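Local coordinates for CRISPR-associated endoribonuclease Cas2 2 (Sulfolobus solfataricus, PDB 3EXC), which cuts single-stranded RNA as a magnesium-dependent endoribonuclease of the CRISPR adaptive immune system, working as a homodimer that also assembles with Cas1, at residues Y10-D15 with N61-H66. The protein carries 2 engineered substitutions. Sequence-based numbering, arbitrary orientation.
Sequences YDVSDD and NTDIVH. With NA (sodium ion), chain C.
The end of strand 5-11 of the Cas2 ferredoxin-like fold, carrying the predicted catalytic, Mg(2+)-binding Asp11, lies antiparallel to the start of strand 64-70. Asp11 and Ile64 form a hydrogen-bonded pair: Asp11 N reaches Ile64 O at 2.8 Å, nearly along the C=O axis, while Ile64 N meets an in-plane lone pair of Asp11 O at 3.1 Å. On the sheet face of Asp11, its CG is anti to the backbone N (chi1 167°), and OD2 lies 3.7 Å from Ile64 CD1 and accepts a hydrogen bond from Arg35 N of the second subunit. On the opposite face of this split beta-alpha-beta fold, Tyr10 CB touches Val65 CG2 at 3.7 Å and the ring turns away onto helix 15-27; Val65, apolar and branched at CB, suits a buried strand position packed on Val58. Where the strands end, Asp63, short and acidic, takes over from the backbone: its OD1 receives Ser13 N at 3.0 Å from above the carboxylate plane, and OD2 accepts Asp59 N. Water 1 lies within hydrogen-bonding distance of both Asp11 OD1 (2.9 Å) and Asp63 OD1 (3.0 Å), and bonds Ser13 OG, a small hydroxyl suited to this solvent-exposed turn. Tyr10 O binds a sodium ion shared with Gln34 of the second subunit.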
# COMPACT_ATOMS: atom_id res chain seq x y z
N TYR A 10 -0.84 -5.20 -2.29
CA TYR A 10 -0.26 -6.37 -2.99
C TYR A 10 0.56 -6.04 -4.29
O TYR A 10 0.40 -4.98 -4.98
CB TYR A 10 -1.33 -7.45 -3.22
CG TYR A 10 -2.59 -6.96 -3.87
CD1 TYR A 10 -3.63 -6.44 -3.12
CD2 TYR A 10 -2.75 -7.02 -5.28
CE1 TYR A 10 -4.81 -5.95 -3.76
CE2 TYR A 10 -3.92 -6.55 -5.91
CZ TYR A 10 -4.94 -6.02 -5.11
OH TYR A 10 -6.10 -5.56 -5.68
N ASP A 11 1.43 -6.99 -4.64
CA ASP A 11 2.28 -6.92 -5.80
C ASP A 11 2.17 -8.35 -6.36
O ASP A 11 2.88 -9.30 -5.96
CB ASP A 11 3.68 -6.49 -5.30
CG ASP A 11 4.80 -6.65 -6.35
OD1 ASP A 11 4.51 -7.17 -7.48
OD2 ASP A 11 5.99 -6.30 -6.02
N VAL A 12 1.19 -8.53 -7.23
CA VAL A 12 0.90 -9.81 -7.75
C VAL A 12 1.21 -9.81 -9.25
O VAL A 12 0.52 -9.13 -9.99
CB VAL A 12 -0.58 -10.15 -7.54
CG1 VAL A 12 -0.93 -11.38 -8.32
CG2 VAL A 12 -0.85 -10.36 -6.03
N SER A 13 2.24 -10.56 -9.68
CA SER A 13 2.63 -10.60 -11.11
C SER A 13 1.58 -11.11 -12.09
O SER A 13 1.23 -10.39 -13.01
CB SER A 13 3.98 -11.31 -11.34
OG SER A 13 5.02 -10.36 -11.07
N ASP A 14 1.06 -12.33 -11.91
CA ASP A 14 -0.02 -12.86 -12.79
C ASP A 14 -1.35 -12.01 -12.78
O ASP A 14 -2.09 -11.98 -11.79
CB ASP A 14 -0.27 -14.32 -12.42
CG ASP A 14 -1.23 -15.02 -13.34
OD1 ASP A 14 -1.89 -14.38 -14.18
OD2 ASP A 14 -1.32 -16.26 -13.22
N ASP A 15 -1.63 -11.33 -13.91
CA ASP A 15 -2.88 -10.55 -14.15
C ASP A 15 -4.14 -11.21 -13.60
O ASP A 15 -5.01 -10.56 -13.02
CB ASP A 15 -3.09 -10.33 -15.68
CG ASP A 15 -2.84 -8.88 -16.14
OD1 ASP A 15 -3.32 -8.51 -17.25
OD2 ASP A 15 -2.16 -8.12 -15.42
N ASN A 61 6.21 -17.55 -4.08
CA ASN A 61 7.63 -17.42 -4.38
C ASN A 61 7.94 -16.16 -5.10
O ASN A 61 9.09 -15.81 -5.17
CB ASN A 61 8.10 -18.58 -5.23
CG ASN A 61 7.79 -19.88 -4.57
OD1 ASN A 61 6.92 -20.62 -5.04
ND2 ASN A 61 8.43 -20.14 -3.40
N THR A 62 6.89 -15.50 -5.60
CA THR A 62 6.93 -14.45 -6.63
C THR A 62 6.25 -13.20 -6.17
O THR A 62 6.68 -12.12 -6.55
CB THR A 62 6.09 -14.92 -7.86
OG1 THR A 62 6.78 -15.98 -8.50
CG2 THR A 62 5.70 -13.77 -8.89
N ASP A 63 5.11 -13.35 -5.49
CA ASP A 63 4.26 -12.22 -5.13
C ASP A 63 4.58 -11.76 -3.74
O ASP A 63 5.31 -12.50 -3.02
CB ASP A 63 2.79 -12.56 -5.33
CG ASP A 63 2.51 -12.89 -6.77
OD1 ASP A 63 3.34 -12.41 -7.63
OD2 ASP A 63 1.52 -13.62 -7.06
N ILE A 64 4.10 -10.55 -3.40
CA ILE A 64 4.29 -9.95 -2.08
C ILE A 64 2.97 -9.32 -1.71
O ILE A 64 2.39 -8.62 -2.52
CB ILE A 64 5.33 -8.81 -2.02
CG1 ILE A 64 6.66 -9.25 -2.59
CG2 ILE A 64 5.64 -8.47 -0.57
CD1 ILE A 64 7.48 -8.08 -3.20
N VAL A 65 2.51 -9.55 -0.48
CA VAL A 65 1.32 -8.95 0.06
C VAL A 65 1.64 -8.49 1.47
O VAL A 65 2.22 -9.24 2.27
CB VAL A 65 0.15 -9.94 0.11
CG1 VAL A 65 -1.12 -9.22 0.64
CG2 VAL A 65 -0.22 -10.45 -1.32
N HIS A 66 1.29 -7.26 1.79
CA HIS A 66 1.46 -6.76 3.13
C HIS A 66 0.11 -6.59 3.77
O HIS A 66 -0.81 -6.04 3.16
CB HIS A 66 2.04 -5.41 3.03
CG HIS A 66 3.51 -5.44 2.95
ND1 HIS A 66 4.16 -5.81 1.80
CD2 HIS A 66 4.46 -5.21 3.89
CE1 HIS A 66 5.47 -5.83 2.04
NE2 HIS A 66 5.68 -5.47 3.29
NA NA C . 2.30 -2.91 -4.83
O HOH W 1 4.85 -9.94 -8.31
O HOH W 2 1.86 -13.78 -9.85
O HOH W 3 0.38 -0.93 -4.24
O HOH W 4 1.44 -3.14 -7.40